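Long-range contacts in sulfoquinovosidase (Escherichia coli, PDB 5AEG), which hydrolyses sulfoquinovosyl diacylglycerides and simpler sulfoquinovosides, releasing sulfoquinovose for breakdown by sulfoglycolysis: residues S528-M534 / M561-F565; L522-D526 / A653-P658; D255-I261 / V280-W286; G610-L614 / S666-F672. One frame throughout, in Å; residues are numbered along the deposited sequence.

Contact 1. Residues S528-M534 / M561-F565; sequences SAFTPMM and MTTVF
F565 reaches from its helix into the curl of segment 528-534 and meets M534 on one ring face. Its CG stands anti to the backbone N (chi1 170°), which carries the ring off the helix and into the loop. M534 lies over that face: CG sits above the ring centre, 3.8 Å from the F565 centroid, in a CH-pi contact. M534 SD, set obliquely, is 4.0 Å from the F565 centroid, a Met-aromatic contact, and 3.4 Å from F565 CB. The two side chains run past each other in opposite directions, and a bend at chi3 (73°) turns M534 CE toward T562 CG2. The ring edge faces backbone oxygens of the loop lying near its plane, T531 O being 3.2 Å from F565 CE1. A529, in the type I turn S528-T531, packs its CB 3.6 Å from M561 O and also against the CB atoms of M561 and F565. Also in the turn, F530 puts CZ 3.6 Å from V564 CG1. The loop leads from helix 518-528 into strand 534-536 and is pressed against helix 552-567; C525 of the former helix touches M534 and M561, I505 of strand 501-505 packs on M534, and L609 of strand 607-609 on F530.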
loop_
_atom_site.group_PDB
_atom_site.type_symbol
_atom_site.label_atom_id
_atom_site.label_comp_id
_atom_site.label_asym_id
_atom_site.label_seq_id
_atom_site.Cartn_x
_atom_site.Cartn_y
_atom_site.Cartn_z
ATOM N N SER A 528 10.557 -3.308 12.821
ATOM C CA SER A 528 10.307 -1.938 12.544
ATOM C C SER A 528 11.492 -0.965 12.723
ATOM O O SER A 528 11.574 0.061 12.025
ATOM C CB SER A 528 9.039 -1.420 13.298
ATOM O OG SER A 528 7.878 -2.109 12.829
ATOM N N ALA A 529 12.418 -1.302 13.589
ATOM C CA ALA A 529 13.645 -0.518 13.751
ATOM C C ALA A 529 14.526 -0.543 12.495
ATOM O O ALA A 529 15.409 0.305 12.378
ATOM C CB ALA A 529 14.449 -1.088 14.926
ATOM N N PHE A 530 14.274 -1.494 11.587
ATOM C CA PHE A 530 14.889 -1.559 10.241
ATOM C C PHE A 530 13.992 -1.198 9.079
ATOM O O PHE A 530 13.980 -1.872 8.044
ATOM C CB PHE A 530 15.592 -2.920 10.110
ATOM C CG PHE A 530 16.765 -3.023 11.063
ATOM C CD1 PHE A 530 18.023 -2.560 10.675
ATOM C CD2 PHE A 530 16.610 -3.509 12.325
ATOM C CE1 PHE A 530 19.127 -2.642 11.502
ATOM C CE2 PHE A 530 17.703 -3.559 13.195
ATOM C CZ PHE A 530 18.982 -3.166 12.764
ATOM N N THR A 531 13.161 -0.181 9.330
ATOM C CA THR A 531 12.226 0.378 8.348
ATOM C C THR A 531 12.306 1.890 8.514
ATOM O O THR A 531 12.947 2.377 9.460
ATOM C CB THR A 531 10.760 -0.117 8.513
ATOM O OG1 THR A 531 10.216 0.457 9.695
ATOM C CG2 THR A 531 10.682 -1.569 8.543
ATOM N N PRO A 532 11.677 2.680 7.605
ATOM C CA PRO A 532 11.833 4.088 7.813
ATOM C C PRO A 532 10.960 4.793 8.888
ATOM O O PRO A 532 11.067 6.045 9.072
ATOM C CB PRO A 532 11.555 4.713 6.424
ATOM C CG PRO A 532 10.753 3.741 5.723
ATOM C CD PRO A 532 11.213 2.355 6.238
ATOM N N MET A 533 10.113 4.062 9.599
ATOM C CA MET A 533 9.259 4.727 10.604
ATOM C C MET A 533 8.877 3.697 11.654
ATOM O O MET A 533 8.495 2.597 11.293
ATOM C CB MET A 533 8.026 5.350 9.922
ATOM C CG MET A 533 7.086 6.037 10.891
ATOM S SD MET A 533 5.869 6.952 9.978
ATOM C CE MET A 533 4.734 7.338 11.323
ATOM N N MET A 534 8.970 4.087 12.903
ATOM C CA MET A 534 8.583 3.299 14.040
ATOM C C MET A 534 7.333 3.906 14.705
ATOM O O MET A 534 7.378 5.065 15.150
ATOM C CB MET A 534 9.681 3.262 15.097
ATOM C CG MET A 534 10.940 2.525 14.619
ATOM S SD MET A 534 12.089 2.183 15.941
ATOM C CE MET A 534 11.349 0.841 16.931
ATOM N N MET A 561 15.944 -0.765 20.864
ATOM C CA MET A 561 15.695 -0.749 19.411
ATOM C C MET A 561 15.404 0.584 18.874
ATOM O O MET A 561 15.745 0.850 17.694
ATOM C CB MET A 561 14.607 -1.801 19.001
ATOM C CG MET A 561 14.882 -3.218 19.506
ATOM S SD MET A 561 16.565 -3.835 19.248
ATOM C CE MET A 561 16.571 -3.999 17.468
ATOM N N THR A 562 14.825 1.491 19.677
ATOM C CA THR A 562 14.758 2.873 19.241
ATOM C C THR A 562 16.133 3.536 19.183
ATOM O O THR A 562 16.321 4.443 18.369
ATOM C CB THR A 562 13.775 3.762 20.040
ATOM O OG1 THR A 562 14.152 3.826 21.421
ATOM C CG2 THR A 562 12.377 3.175 19.945
ATOM N N THR A 563 17.054 3.096 20.030
ATOM C CA THR A 563 18.429 3.611 19.905
ATOM C C THR A 563 19.083 3.065 18.642
ATOM O O THR A 563 19.800 3.779 18.001
ATOM C CB THR A 563 19.241 3.267 21.150
ATOM O OG1 THR A 563 18.576 3.845 22.243
ATOM C CG2 THR A 563 20.572 3.864 21.089
ATOM N N VAL A 564 18.832 1.813 18.324
ATOM C CA VAL A 564 19.276 1.235 17.012
ATOM C C VAL A 564 18.744 2.151 15.924
ATOM O O VAL A 564 19.503 2.641 15.078
ATOM C CB VAL A 564 18.888 -0.220 16.877
ATOM C CG1 VAL A 564 19.105 -0.756 15.474
ATOM C CG2 VAL A 564 19.657 -1.080 17.945
ATOM N N PHE A 565 17.426 2.381 15.921
ATOM C CA PHE A 565 16.788 3.053 14.812
ATOM C C PHE A 565 17.368 4.472 14.667
ATOM O O PHE A 565 17.683 4.951 13.543
ATOM C CB PHE A 565 15.233 3.109 15.079
ATOM C CG PHE A 565 14.485 3.987 14.137
ATOM C CD1 PHE A 565 14.222 3.546 12.861
ATOM C CD2 PHE A 565 13.945 5.178 14.564
ATOM C CE1 PHE A 565 13.464 4.332 11.992
ATOM C CE2 PHE A 565 13.163 5.968 13.747
ATOM C CZ PHE A 565 12.943 5.546 12.411
#

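Contact 2. Residues L522-D526 / A653-P658; sequences LRWCD and APIGKP
R523 and D526, one helical turn apart, hold the backbone of the loop 653-658 at two points. The arginine, its chain bent at chi2 (-67°) to bring the guanidinium to the loop, grips a single oxygen with both terminal nitrogens: A653 O is 2.8 Å from R523 NH1 and 2.9 Å from R523 NH2. The acceptor lies in the guanidinium plane, yet the two donors reach it differently. NH2 comes nearly in line with the carbonyl bond, whereas NH1 stands well above the carbonyl plane. D526 works in the other sense, as acceptor: G656 N donates to D526 OD2 over 2.8 Å in an almost straight bond (167°), on the syn side of the carboxylate.

Apolar contacts fill in around these bonds. I655 lays CG1 over one face of the R523 guanidinium, offset toward its rim and 3.7 Å from R523 NE, and turns its other branch to the helix, with CG2 3.7 Å from L522 CB. P658 CG rests 4.0 Å from D526 CB. Within the loop, K657 N bonds to P654 O across a type II turn, with G656 at positive phi (94°).

Replacing R523 by a leucine would probably leave A653 O without its paired donors and I655 CG1 without the flat surface it covers. H557 of helix 552-567 adds a weak bond to D526 OD1. A cation directed at a carbonyl and an anion directed at an amide thus join the catalytic-barrel helix 518-528 to the C-terminal domain through main-chain polarity, rather than through a salt bridge between the two segments.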
loop_
_atom_site.group_PDB
_atom_site.type_symbol
_atom_site.label_atom_id
_atom_site.label_comp_id
_atom_site.label_asym_id
_atom_site.label_seq_id
_atom_site.Cartn_x
_atom_site.Cartn_y
_atom_site.Cartn_z
ATOM N N LEU A 522 7.763 -7.616 20.724
ATOM C CA LEU A 522 9.210 -7.411 20.719
ATOM C C LEU A 522 9.850 -7.819 19.404
ATOM O O LEU A 522 10.697 -7.080 18.894
ATOM C CB LEU A 522 9.880 -8.146 21.906
ATOM C CG LEU A 522 9.355 -7.729 23.295
ATOM C CD1 LEU A 522 10.310 -8.200 24.371
ATOM C CD2 LEU A 522 9.085 -6.283 23.501
ATOM N N ARG A 523 9.421 -8.923 18.822
ATOM C CA ARG A 523 9.898 -9.287 17.488
ATOM C C ARG A 523 9.470 -8.241 16.410
ATOM O O ARG A 523 10.212 -7.963 15.472
ATOM C CB ARG A 523 9.352 -10.627 17.114
ATOM C CG ARG A 523 10.061 -11.767 17.756
ATOM C CD ARG A 523 11.470 -11.948 17.304
ATOM N NE ARG A 523 11.914 -13.307 17.692
ATOM C CZ ARG A 523 13.187 -13.715 17.736
ATOM N NH1 ARG A 523 14.141 -12.886 17.407
ATOM N NH2 ARG A 523 13.481 -14.971 18.103
ATOM N N TRP A 524 8.263 -7.661 16.557
ATOM C CA TRP A 524 7.815 -6.678 15.620
ATOM C C TRP A 524 8.585 -5.389 15.777
ATOM O O TRP A 524 8.909 -4.710 14.793
ATOM C CB TRP A 524 6.296 -6.418 15.739
ATOM C CG TRP A 524 5.611 -6.132 14.466
ATOM C CD1 TRP A 524 5.865 -5.157 13.575
ATOM C CD2 TRP A 524 4.441 -6.784 14.016
ATOM N NE1 TRP A 524 4.944 -5.165 12.546
ATOM C CE2 TRP A 524 4.056 -6.160 12.774
ATOM C CE3 TRP A 524 3.690 -7.814 14.528
ATOM C CZ2 TRP A 524 2.964 -6.556 12.044
ATOM C CZ3 TRP A 524 2.572 -8.259 13.770
ATOM C CH2 TRP A 524 2.243 -7.621 12.542
ATOM N N CYS A 525 8.931 -5.054 17.036
ATOM C CA CYS A 525 9.761 -3.902 17.293
ATOM C C CYS A 525 11.121 -4.098 16.604
ATOM O O CYS A 525 11.672 -3.156 16.064
ATOM C CB CYS A 525 9.940 -3.690 18.818
ATOM S SG CYS A 525 10.775 -2.127 19.180
ATOM N N ASP A 526 11.683 -5.305 16.679
ATOM C CA ASP A 526 12.986 -5.577 16.011
ATOM C C ASP A 526 12.920 -5.325 14.478
ATOM O O ASP A 526 13.901 -4.916 13.845
ATOM C CB ASP A 526 13.402 -6.999 16.244
ATOM C CG ASP A 526 13.947 -7.290 17.657
ATOM O OD1 ASP A 526 14.014 -6.330 18.479
ATOM O OD2 ASP A 526 14.218 -8.533 17.872
ATOM N N ALA A 653 19.335 -15.854 16.714
ATOM C CA ALA A 653 18.444 -14.727 16.557
ATOM C C ALA A 653 17.588 -14.515 17.820
ATOM O O ALA A 653 16.313 -14.653 17.784
ATOM C CB ALA A 653 17.555 -14.940 15.300
ATOM N N PRO A 654 18.243 -14.239 18.946
ATOM C CA PRO A 654 17.369 -13.912 20.087
ATOM C C PRO A 654 16.672 -12.560 19.855
ATOM O O PRO A 654 17.144 -11.728 19.027
ATOM C CB PRO A 654 18.356 -13.833 21.260
ATOM C CG PRO A 654 19.646 -13.410 20.638
ATOM C CD PRO A 654 19.686 -14.037 19.262
ATOM N N ILE A 655 15.616 -12.299 20.635
ATOM C CA ILE A 655 14.927 -11.005 20.579
ATOM C C ILE A 655 15.920 -9.900 20.868
ATOM O O ILE A 655 16.772 -10.003 21.773
ATOM C CB ILE A 655 13.738 -11.016 21.565
ATOM C CG1 ILE A 655 12.603 -11.888 20.996
ATOM C CG2 ILE A 655 13.249 -9.634 21.828
ATOM C CD1 ILE A 655 11.673 -12.396 22.036
ATOM N N GLY A 656 15.901 -8.854 20.086
ATOM C CA GLY A 656 16.829 -7.721 20.198
ATOM C C GLY A 656 18.095 -7.847 19.283
ATOM O O GLY A 656 18.860 -6.879 19.130
ATOM N N LYS A 657 18.327 -9.035 18.739
ATOM C CA LYS A 657 19.435 -9.298 17.761
ATOM C C LYS A 657 18.848 -9.915 16.477
ATOM O O LYS A 657 19.095 -11.070 16.147
ATOM C CB LYS A 657 20.471 -10.204 18.418
ATOM C CG LYS A 657 21.114 -9.508 19.577
ATOM C CD LYS A 657 22.151 -10.338 20.315
ATOM C CE LYS A 657 22.592 -9.527 21.523
ATOM N NZ LYS A 657 23.786 -10.181 22.084
ATOM N N PRO A 658 18.059 -9.109 15.748
ATOM C CA PRO A 658 17.347 -9.619 14.561
ATOM C C PRO A 658 18.375 -9.976 13.464
ATOM O O PRO A 658 19.518 -9.505 13.502
ATOM C CB PRO A 658 16.546 -8.453 14.087
ATOM C CG PRO A 658 17.127 -7.233 14.725
ATOM C CD PRO A 658 17.653 -7.760 16.055
#

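Contact 3. Residues D255-I261 / V280-W286; sequences DGVTLGI and VKVNGIW
Strands 257-260 and 282-286 run parallel, their directions 24° apart and their axes 4.3 Å apart at closest approach. V257 N bonds to K281 O and N283 N to V257 O; a beta bulge then shifts the register by one residue. Beyond it L259 N meets G284 O at 2.8 Å, W286 N meets L259 O in a nearly straight bond (175°), and I261 N closes the series on W286 O. At the bulge the N283 side chain turns back over segment 255-261: T258 OG1 donates to N283 OD1 over 2.7 Å, and a water links T258 OG1 to N283 ND2. N283 CG lies between its own backbone N and carbonyl carbon (chi1 74°), which brings the amide over G256 and T258. T258 CG2 packs 3.6 Å from W286 CB on the same sheet face. On the other face L259 CD1 meets V282 CG1 at 3.7 Å, and V257 CG1 meets V280 CG1. There, helix 265-277 covers V282 and I285. This is a beta-alpha-beta crossover of the family 31 TIM barrel: strand 257-260, helix 265-277, strand 282-286. W286 stands edge-to-face with H537, a substrate-binding residue, and so places this strand's end beside the active site.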
loop_
_atom_site.group_PDB
_atom_site.type_symbol
_atom_site.label_atom_id
_atom_site.label_comp_id
_atom_site.label_asym_id
_atom_site.label_seq_id
_atom_site.Cartn_x
_atom_site.Cartn_y
_atom_site.Cartn_z
ATOM N N ASP A 255 13.780 10.404 14.638
ATOM C CA ASP A 255 14.235 10.685 15.987
ATOM C C ASP A 255 13.668 9.765 17.070
ATOM O O ASP A 255 14.010 9.908 18.286
ATOM C CB ASP A 255 14.014 12.132 16.338
ATOM C CG ASP A 255 14.807 13.053 15.486
ATOM O OD1 ASP A 255 15.812 12.675 14.870
ATOM O OD2 ASP A 255 14.401 14.190 15.404
ATOM N N GLY A 256 12.857 8.803 16.680
ATOM C CA GLY A 256 12.424 7.791 17.633
ATOM C C GLY A 256 11.101 7.154 17.265
ATOM O O GLY A 256 10.670 7.264 16.119
ATOM N N VAL A 257 10.464 6.513 18.262
ATOM C CA VAL A 257 9.163 5.828 18.051
ATOM C C VAL A 257 8.061 6.792 18.310
ATOM O O VAL A 257 8.147 7.600 19.262
ATOM C CB VAL A 257 9.002 4.573 18.901
ATOM C CG1 VAL A 257 9.014 4.801 20.415
ATOM C CG2 VAL A 257 7.731 3.806 18.512
ATOM N N THR A 258 7.009 6.682 17.487
ATOM C CA THR A 258 5.742 7.395 17.734
ATOM C C THR A 258 4.845 6.446 18.557
ATOM O O THR A 258 4.488 5.328 18.113
ATOM C CB THR A 258 5.102 7.825 16.411
ATOM O OG1 THR A 258 5.907 8.823 15.770
ATOM C CG2 THR A 258 3.629 8.348 16.629
ATOM N N LEU A 259 4.429 6.874 19.750
ATOM C CA LEU A 259 3.684 5.993 20.642
ATOM C C LEU A 259 2.216 6.107 20.361
ATOM O O LEU A 259 1.668 7.225 20.375
ATOM C CB LEU A 259 3.929 6.358 22.097
ATOM C CG LEU A 259 5.337 6.263 22.580
ATOM C CD1 LEU A 259 5.469 6.952 23.937
ATOM C CD2 LEU A 259 5.811 4.849 22.712
ATOM N N GLY A 260 1.555 4.969 20.078
ATOM C CA GLY A 260 0.068 4.902 19.827
ATOM C C GLY A 260 -0.553 4.788 21.179
ATOM O O GLY A 260 -0.325 3.831 21.919
ATOM N N ILE A 261 -1.273 5.857 21.526
ATOM C CA ILE A 261 -1.937 5.968 22.821
ATOM C C ILE A 261 -3.393 6.456 22.622
ATOM O O ILE A 261 -3.632 7.278 21.801
ATOM C CB ILE A 261 -1.192 6.904 23.751
ATOM C CG1 ILE A 261 0.324 6.540 23.862
ATOM C CG2 ILE A 261 -1.873 6.891 25.131
ATOM C CD1 ILE A 261 1.194 7.589 24.550
ATOM N N VAL A 280 13.869 5.493 26.334
ATOM C CA VAL A 280 13.271 5.286 24.978
ATOM C C VAL A 280 13.349 6.590 24.195
ATOM O O VAL A 280 13.011 7.630 24.691
ATOM C CB VAL A 280 11.822 4.742 25.049
ATOM C CG1 VAL A 280 11.278 4.447 23.638
ATOM C CG2 VAL A 280 11.772 3.474 25.903
ATOM N N LYS A 281 13.770 6.505 22.930
ATOM C CA LYS A 281 13.738 7.637 22.037
ATOM C C LYS A 281 12.322 7.725 21.473
ATOM O O LYS A 281 11.916 6.813 20.692
ATOM C CB LYS A 281 14.733 7.502 20.878
ATOM C CG LYS A 281 16.176 7.163 21.259
ATOM C CD LYS A 281 16.694 8.128 22.292
ATOM C CE LYS A 281 18.223 8.032 22.393
ATOM N NZ LYS A 281 18.549 6.859 23.234
ATOM N N VAL A 282 11.650 8.809 21.811
ATOM C CA VAL A 282 10.228 9.008 21.486
ATOM C C VAL A 282 10.137 10.273 20.693
ATOM O O VAL A 282 10.539 11.340 21.178
ATOM C CB VAL A 282 9.337 9.121 22.733
ATOM C CG1 VAL A 282 7.865 9.290 22.331
ATOM C CG2 VAL A 282 9.404 7.899 23.592
ATOM N N ASN A 283 9.621 10.191 19.477
ATOM C CA ASN A 283 9.482 11.379 18.634
ATOM C C ASN A 283 8.058 11.913 18.555
ATOM O O ASN A 283 7.767 12.946 17.867
ATOM C CB ASN A 283 10.019 11.114 17.241
ATOM C CG ASN A 283 9.112 10.224 16.381
ATOM O OD1 ASN A 283 8.223 9.536 16.874
ATOM N ND2 ASN A 283 9.348 10.259 15.087
ATOM N N GLY A 284 7.138 11.181 19.175
ATOM C CA GLY A 284 5.717 11.487 18.939
ATOM C C GLY A 284 4.743 10.686 19.740
ATOM O O GLY A 284 5.048 9.599 20.220
ATOM N N ILE A 285 3.543 11.217 19.786
ATOM C CA ILE A 285 2.355 10.590 20.281
ATOM C C ILE A 285 1.264 10.635 19.197
ATOM O O ILE A 285 0.932 11.705 18.679
ATOM C CB ILE A 285 1.846 11.414 21.489
ATOM C CG1 ILE A 285 2.895 11.311 22.636
ATOM C CG2 ILE A 285 0.500 10.876 21.974
ATOM C CD1 ILE A 285 2.525 12.161 23.805
ATOM N N TRP A 286 0.707 9.503 18.912
ATOM C CA TRP A 286 -0.336 9.357 17.873
ATOM C C TRP A 286 -1.581 8.864 18.657
ATOM O O TRP A 286 -1.588 7.775 19.224
ATOM C CB TRP A 286 0.077 8.282 16.847
ATOM C CG TRP A 286 -1.111 7.934 15.981
ATOM C CD1 TRP A 286 -1.863 8.799 15.268
ATOM C CD2 TRP A 286 -1.741 6.664 15.879
ATOM N NE1 TRP A 286 -2.913 8.141 14.660
ATOM C CE2 TRP A 286 -2.855 6.813 15.018
ATOM C CE3 TRP A 286 -1.425 5.410 16.340
ATOM C CZ2 TRP A 286 -3.727 5.750 14.736
ATOM C CZ3 TRP A 286 -2.262 4.330 15.980
ATOM C CH2 TRP A 286 -3.405 4.530 15.233
HETATM O O HOH W 1 7.410 8.521 13.481
#

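Contact 4. Residues G610-L614 / S666-F672; sequences GRDIL and SEWAALF
D612 and S666 form the polar half of a contact between the loop leading into strand 613-615 and the turn leading into helix 669-673; the serine opens an ST turn, and the contact joins the antiparallel sheet of the C-terminal domain to the short helix that follows its strand 660-663. S666 OG donates to D612 OD2 over 2.6 Å, coming from above the carboxylate plane, and accepts from W668 N at 2.9 Å. One hydroxyl therefore links the aspartate to the start of the helix, where W668 takes the N-cap position. The same carboxylate bonds on its other oxygen: D612 OD1 makes a salt bridge with R663 of strand 660-663.

E667 brings a second acid close, with OE1 3.8 Å from D612 OD2; this like-charged approach is probably eased by R663 and by a water that donates to both oxygens. With D612 replaced by an alanine, R663 would probably lose this anionic mate and the S666 hydroxyl its acceptor, leaving W668 N as its one partner among the bonds described.

The apolar half is carried by F672 and I613. F672 CG is anti to its carbonyl carbon (chi1 -55°), which points the ring back toward the strand, and D612 CB lies at the ring edge, 4.0 Å from F672 CE2. Y571 of helix 569-582 meets both F672 and W668 edge-to-face. I613 lays its CD1 over one face of the phenylalanine, 3.6 Å from F672 CE1 and 4.0 Å from the ring centroid.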
loop_
_atom_site.group_PDB
_atom_site.type_symbol
_atom_site.label_atom_id
_atom_site.label_comp_id
_atom_site.label_asym_id
_atom_site.label_seq_id
_atom_site.Cartn_x
_atom_site.Cartn_y
_atom_site.Cartn_z
ATOM N N GLY A 610 18.046 0.333 2.271
ATOM C CA GLY A 610 19.024 1.040 1.413
ATOM C C GLY A 610 19.848 -0.017 0.659
ATOM O O GLY A 610 19.409 -1.145 0.446
ATOM N N ARG A 611 21.050 0.384 0.233
ATOM C CA ARG A 611 21.966 -0.516 -0.465
ATOM C C ARG A 611 22.694 -1.565 0.387
ATOM O O ARG A 611 22.964 -2.678 -0.105
ATOM C CB ARG A 611 23.013 0.354 -1.192
ATOM C CG ARG A 611 24.074 -0.364 -2.007
ATOM C CD ARG A 611 23.573 -1.135 -3.175
ATOM N NE ARG A 611 24.625 -2.005 -3.827
ATOM C CZ ARG A 611 24.865 -3.284 -3.494
ATOM N NH1 ARG A 611 24.160 -3.950 -2.485
ATOM N NH2 ARG A 611 25.806 -3.926 -4.161
ATOM N N ASP A 612 23.004 -1.237 1.651
ATOM C CA ASP A 612 24.100 -1.924 2.370
ATOM C C ASP A 612 23.657 -2.770 3.558
ATOM O O ASP A 612 24.493 -3.398 4.212
ATOM C CB ASP A 612 25.097 -0.842 2.831
ATOM C CG ASP A 612 25.872 -0.182 1.671
ATOM O OD1 ASP A 612 25.976 -0.829 0.665
ATOM O OD2 ASP A 612 26.294 0.976 1.781
ATOM N N ILE A 613 22.347 -2.782 3.894
ATOM C CA ILE A 613 21.898 -3.631 5.011
ATOM C C ILE A 613 20.927 -4.651 4.484
ATOM O O ILE A 613 20.006 -4.305 3.713
ATOM C CB ILE A 613 21.177 -2.778 6.082
ATOM C CG1 ILE A 613 22.161 -1.807 6.700
ATOM C CG2 ILE A 613 20.586 -3.705 7.161
ATOM C CD1 ILE A 613 21.584 -0.794 7.672
ATOM N N LEU A 614 21.085 -5.905 4.885
ATOM C CA LEU A 614 20.186 -6.949 4.522
ATOM C C LEU A 614 19.421 -7.337 5.779
ATOM O O LEU A 614 20.042 -7.638 6.832
ATOM C CB LEU A 614 20.926 -8.122 3.931
ATOM C CG LEU A 614 20.118 -9.362 3.434
ATOM C CD1 LEU A 614 20.862 -10.048 2.298
ATOM C CD2 LEU A 614 19.761 -10.361 4.482
ATOM N N SER A 666 30.659 -1.149 2.727
ATOM C CA SER A 666 29.874 0.057 2.725
ATOM C C SER A 666 30.686 1.221 3.249
ATOM O O SER A 666 31.426 1.098 4.253
ATOM C CB SER A 666 28.651 -0.129 3.690
ATOM O OG SER A 666 27.978 1.080 3.781
ATOM N N GLU A 667 30.449 2.375 2.695
ATOM C CA GLU A 667 31.039 3.588 3.238
ATOM C C GLU A 667 30.483 3.942 4.574
ATOM O O GLU A 667 31.067 4.711 5.279
ATOM C CB GLU A 667 30.945 4.759 2.258
ATOM C CG GLU A 667 29.569 5.356 2.004
ATOM C CD GLU A 667 28.734 4.614 0.916
ATOM O OE1 GLU A 667 28.940 3.390 0.626
ATOM O OE2 GLU A 667 27.837 5.288 0.372
ATOM N N TRP A 668 29.350 3.341 4.965
ATOM C CA TRP A 668 28.746 3.481 6.303
ATOM C C TRP A 668 29.148 2.397 7.330
ATOM O O TRP A 668 28.537 2.299 8.434
ATOM C CB TRP A 668 27.184 3.376 6.124
ATOM C CG TRP A 668 26.604 4.507 5.294
ATOM C CD1 TRP A 668 26.232 4.469 3.941
ATOM C CD2 TRP A 668 26.246 5.769 5.759
ATOM N NE1 TRP A 668 25.703 5.662 3.567
ATOM C CE2 TRP A 668 25.708 6.480 4.672
ATOM C CE3 TRP A 668 26.342 6.404 7.001
ATOM C CZ2 TRP A 668 25.247 7.728 4.812
ATOM C CZ3 TRP A 668 25.890 7.692 7.103
ATOM C CH2 TRP A 668 25.340 8.318 6.035
ATOM N N ALA A 669 30.160 1.584 7.005
ATOM C CA ALA A 669 30.522 0.461 7.855
ATOM C C ALA A 669 30.873 0.852 9.275
ATOM O O ALA A 669 30.552 0.107 10.188
ATOM C CB ALA A 669 31.661 -0.373 7.293
ATOM N N ALA A 670 31.526 1.984 9.480
ATOM C CA ALA A 670 31.832 2.381 10.844
ATOM C C ALA A 670 30.521 2.664 11.639
ATOM O O ALA A 670 30.413 2.272 12.780
ATOM C CB ALA A 670 32.723 3.578 10.891
ATOM N N LEU A 671 29.530 3.313 11.027
ATOM C CA LEU A 671 28.205 3.539 11.716
ATOM C C LEU A 671 27.616 2.153 12.073
ATOM O O LEU A 671 27.221 1.934 13.168
ATOM C CB LEU A 671 27.236 4.310 10.833
ATOM C CG LEU A 671 25.886 4.669 11.494
ATOM C CD1 LEU A 671 26.093 5.591 12.676
ATOM C CD2 LEU A 671 25.071 5.336 10.465
ATOM N N PHE A 672 27.629 1.212 11.148
ATOM C CA PHE A 672 27.008 -0.087 11.388
ATOM C C PHE A 672 27.763 -0.912 12.408
ATOM O O PHE A 672 27.155 -1.617 13.186
ATOM C CB PHE A 672 26.830 -0.891 10.102
ATOM C CG PHE A 672 26.066 -0.169 9.004
ATOM C CD1 PHE A 672 25.095 0.750 9.294
ATOM C CD2 PHE A 672 26.381 -0.403 7.663
ATOM C CE1 PHE A 672 24.397 1.393 8.297
ATOM C CE2 PHE A 672 25.672 0.232 6.642
ATOM C CZ PHE A 672 24.667 1.107 6.961
HETATM O O HOH W 2 27.579 1.603 -0.454
#

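Overall arrangement
From the N terminus, contact 3 closes first, a short crossover loop between two neighbouring barrel strands. Contact 2 then opens at helix 518-528 and is completed only at 653-658, a loop of 126 intervening residues that takes the chain from the barrel into the C-terminal domain. Contact 1 is nested inside it, tying the loop before strand 534-536 to helix 552-567. Contact 4 opens within the same span and closes after it, so contacts 2 and 4 cross. Contact 1 touches contacts 3 and 2: M534 O lies 2.9 Å from T258 N of contact 3, and M561 packs on D526 of contact 2. Contact 4 stays within the C-terminal part of the fold.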